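PDB 5I0F: glycoside hydrolase family 31 from Trueperella pyogenes, which degrades cycloalternan, probably hydrolysing its alpha-glucosidic bonds by a retaining mechanism that passes through a covalent glycosyl-enzyme intermediate. Local coordinates for residues 540-548 against 666-674. Numbering follows the deposited sequence.
Sequences FRSSITAGI and AHPRQYMLG
R541 CD lies over one face of the R669 guanidinium, 3.7 Å above the plane and offset toward the rim of that group. The two guanidinium planes are 58° apart, so they are not stacked in parallel; a methylene, not the second guanidinium, meets the face. R541 NE and R669 NH1 stay 4.8 Å from each other; R541 NH1 makes a salt bridge with E538, and NH2 hydrogen-bonds to the T683 carbonyl. The Y671 ring is approached obliquely by the CD1 methyl of I548 and the CG2 methyl of I544, while its hydroxyl hydrogen-bonds to the F584 carbonyl. I548 CD1 also packs at 3.9 Å from Y671 CB and 3.7 Å from P668 O. In I544, chi1 of -62° sets CG1 beside the backbone N and leaves CG2 anti to that N, 4.0 Å from R669 CB. No direct hydrogen bond joins the segments; two waters do so through T545 OG1. One donates to P668 O over 2.9 Å, and the other accepts from R669 NH2, also at 2.9 Å. Together these contacts join helix 537-551 of the TIM barrel to the type I turn H667-Q670 and the start of strand 671-673 in the C-terminal beta domain. The chemistry implies an interdomain seam of methyl and methylene packing whose polar links run through water at T545, the like charges probably eased by E538 beside R541.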
loop_
_atom_site.group_PDB
_atom_site.type_symbol
_atom_site.label_atom_id
_atom_site.label_comp_id
_atom_site.label_asym_id
_atom_site.label_seq_id
_atom_site.Cartn_x
_atom_site.Cartn_y
_atom_site.Cartn_z
ATOM N N PHE A 540 8.576 10.654 9.360
ATOM C CA PHE A 540 8.608 11.854 8.515
ATOM C C PHE A 540 9.614 11.674 7.370
ATOM O O PHE A 540 9.254 11.822 6.191
ATOM C CB PHE A 540 8.931 13.067 9.431
ATOM C CG PHE A 540 9.038 14.415 8.757
ATOM C CD1 PHE A 540 8.571 14.679 7.480
ATOM C CD2 PHE A 540 9.624 15.464 9.468
ATOM C CE1 PHE A 540 8.672 15.939 6.923
ATOM C CE2 PHE A 540 9.714 16.746 8.918
ATOM C CZ PHE A 540 9.262 16.974 7.636
ATOM N N ARG A 541 10.858 11.318 7.704
ATOM C CA ARG A 541 11.863 11.067 6.659
ATOM C C ARG A 541 11.436 9.971 5.693
ATOM O O ARG A 541 11.602 10.123 4.467
ATOM C CB ARG A 541 13.225 10.724 7.265
ATOM C CG ARG A 541 13.821 11.907 8.021
ATOM C CD ARG A 541 15.212 11.652 8.599
ATOM N NE ARG A 541 15.214 10.749 9.743
ATOM C CZ ARG A 541 15.252 11.094 11.045
ATOM N NH1 ARG A 541 15.249 10.133 11.959
ATOM N NH2 ARG A 541 15.294 12.359 11.471
ATOM N N SER A 542 10.902 8.874 6.232
ATOM C CA SER A 542 10.427 7.757 5.387
ATOM C C SER A 542 9.314 8.168 4.458
ATOM O O SER A 542 9.267 7.730 3.288
ATOM C CB SER A 542 9.971 6.563 6.224
ATOM O OG SER A 542 11.092 6.017 6.900
ATOM N N SER A 543 8.440 9.042 4.950
ATOM C CA SER A 543 7.311 9.516 4.156
ATOM C C SER A 543 7.771 10.377 2.976
ATOM O O SER A 543 7.213 10.257 1.898
ATOM C CB SER A 543 6.248 10.219 5.018
ATOM O OG SER A 543 5.756 9.382 6.101
ATOM N N ILE A 544 8.804 11.201 3.158
ATOM C CA ILE A 544 9.367 11.975 2.023
ATOM C C ILE A 544 9.870 11.017 0.920
ATOM O O ILE A 544 9.597 11.206 -0.258
ATOM C CB ILE A 544 10.501 12.916 2.478
ATOM C CG1 ILE A 544 9.970 13.955 3.470
ATOM C CG2 ILE A 544 11.169 13.610 1.272
ATOM C CD1 ILE A 544 11.055 14.676 4.253
ATOM N N THR A 545 10.611 9.995 1.330
ATOM C CA THR A 545 11.081 8.951 0.441
ATOM C C THR A 545 9.931 8.251 -0.299
ATOM O O THR A 545 9.984 8.051 -1.535
ATOM C CB THR A 545 11.970 7.952 1.209
ATOM O OG1 THR A 545 13.060 8.676 1.805
ATOM C CG2 THR A 545 12.539 6.876 0.300
ATOM N N ALA A 546 8.883 7.936 0.434
ATOM C CA ALA A 546 7.702 7.307 -0.151
ATOM C C ALA A 546 7.085 8.160 -1.262
ATOM O O ALA A 546 6.733 7.638 -2.318
ATOM C CB ALA A 546 6.698 6.982 0.925
ATOM N N GLY A 547 6.991 9.467 -1.046
ATOM C CA GLY A 547 6.385 10.339 -2.043
ATOM C C GLY A 547 7.219 10.511 -3.299
ATOM O O GLY A 547 6.688 10.512 -4.395
ATOM N N ILE A 548 8.536 10.649 -3.125
ATOM C CA ILE A 548 9.459 10.783 -4.243
ATOM C C ILE A 548 9.502 9.501 -5.075
ATOM O O ILE A 548 9.425 9.562 -6.316
ATOM C CB ILE A 548 10.872 11.173 -3.757
ATOM C CG1 ILE A 548 10.802 12.516 -3.033
ATOM C CG2 ILE A 548 11.861 11.233 -4.925
ATOM C CD1 ILE A 548 12.066 12.872 -2.285
ATOM N N ALA A 666 23.731 12.592 -3.185
ATOM C CA ALA A 666 24.063 12.842 -1.790
ATOM C C ALA A 666 22.928 13.566 -1.026
ATOM O O ALA A 666 23.010 13.721 0.197
ATOM C CB ALA A 666 25.384 13.609 -1.690
ATOM N N HIS A 667 21.869 13.986 -1.726
ATOM C CA HIS A 667 20.762 14.725 -1.115
ATOM C C HIS A 667 19.410 14.138 -1.524
ATOM O O HIS A 667 18.593 14.796 -2.150
ATOM C CB HIS A 667 20.904 16.197 -1.477
ATOM C CG HIS A 667 22.268 16.739 -1.177
ATOM N ND1 HIS A 667 22.582 17.366 0.007
ATOM C CD2 HIS A 667 23.417 16.689 -1.891
ATOM C CE1 HIS A 667 23.856 17.702 -0.000
ATOM N NE2 HIS A 667 24.386 17.299 -1.140
ATOM N N PRO A 668 19.167 12.884 -1.139
ATOM C CA PRO A 668 17.983 12.183 -1.628
ATOM C C PRO A 668 16.622 12.604 -1.036
ATOM O O PRO A 668 15.596 12.116 -1.538
ATOM C CB PRO A 668 18.295 10.735 -1.302
ATOM C CG PRO A 668 19.079 10.828 -0.027
ATOM C CD PRO A 668 19.941 12.056 -0.199
ATOM N N ARG A 669 16.590 13.435 0.017
ATOM C CA ARG A 669 15.308 13.965 0.531
ATOM C C ARG A 669 15.071 15.453 0.207
ATOM O O ARG A 669 14.198 16.095 0.816
ATOM C CB ARG A 669 15.144 13.652 2.028
ATOM C CG ARG A 669 14.885 12.173 2.297
ATOM C CD ARG A 669 14.524 11.900 3.751
ATOM N NE ARG A 669 15.640 12.317 4.596
ATOM C CZ ARG A 669 16.646 11.538 5.024
ATOM N NH1 ARG A 669 17.622 12.079 5.749
ATOM N NH2 ARG A 669 16.682 10.230 4.759
ATOM N N GLN A 670 15.825 16.013 -0.739
ATOM C CA GLN A 670 15.346 17.215 -1.445
ATOM C C GLN A 670 14.683 16.767 -2.719
ATOM O O GLN A 670 14.984 15.699 -3.247
ATOM C CB GLN A 670 16.399 18.301 -1.749
ATOM C CG GLN A 670 17.851 17.942 -1.643
ATOM C CD GLN A 670 18.802 19.092 -1.954
ATOM O OE1 GLN A 670 19.510 19.564 -1.079
ATOM N NE2 GLN A 670 18.871 19.487 -3.218
ATOM N N TYR A 671 13.765 17.593 -3.202
ATOM C CA TYR A 671 13.020 17.265 -4.389
ATOM C C TYR A 671 12.475 18.532 -5.032
ATOM O O TYR A 671 12.367 19.566 -4.385
ATOM C CB TYR A 671 11.869 16.306 -4.033
ATOM C CG TYR A 671 10.846 16.876 -3.081
ATOM C CD1 TYR A 671 11.018 16.786 -1.690
ATOM C CD2 TYR A 671 9.701 17.516 -3.566
ATOM C CE1 TYR A 671 10.080 17.322 -0.816
ATOM C CE2 TYR A 671 8.749 18.032 -2.710
ATOM C CZ TYR A 671 8.937 17.934 -1.338
ATOM O OH TYR A 671 8.011 18.486 -0.469
ATOM N N MET A 672 12.122 18.410 -6.304
ATOM C CA MET A 672 11.464 19.474 -7.018
ATOM C C MET A 672 9.951 19.308 -6.827
ATOM O O MET A 672 9.422 18.176 -6.827
ATOM C CB MET A 672 11.837 19.439 -8.510
ATOM C CG MET A 672 13.330 19.609 -8.806
ATOM S SD MET A 672 13.977 21.209 -8.279
ATOM C CE MET A 672 13.021 22.354 -9.270
ATOM N N LEU A 673 9.262 20.433 -6.648
ATOM C CA LEU A 673 7.815 20.462 -6.696
ATOM C C LEU A 673 7.490 21.149 -7.995
ATOM O O LEU A 673 7.591 22.369 -8.081
ATOM C CB LEU A 673 7.212 21.233 -5.517
ATOM C CG LEU A 673 5.681 21.194 -5.462
ATOM C CD1 LEU A 673 5.181 19.795 -5.166
ATOM C CD2 LEU A 673 5.168 22.169 -4.424
ATOM N N GLY A 674 7.134 20.366 -9.014
ATOM C CA GLY A 674 7.049 20.893 -10.374
ATOM C C GLY A 674 8.399 21.343 -10.922
ATOM O O GLY A 674 9.448 20.953 -10.421
HETATM O O HOH W 1 14.719 9.687 -0.308
HETATM O O HOH W 2 14.577 8.375 4.082
#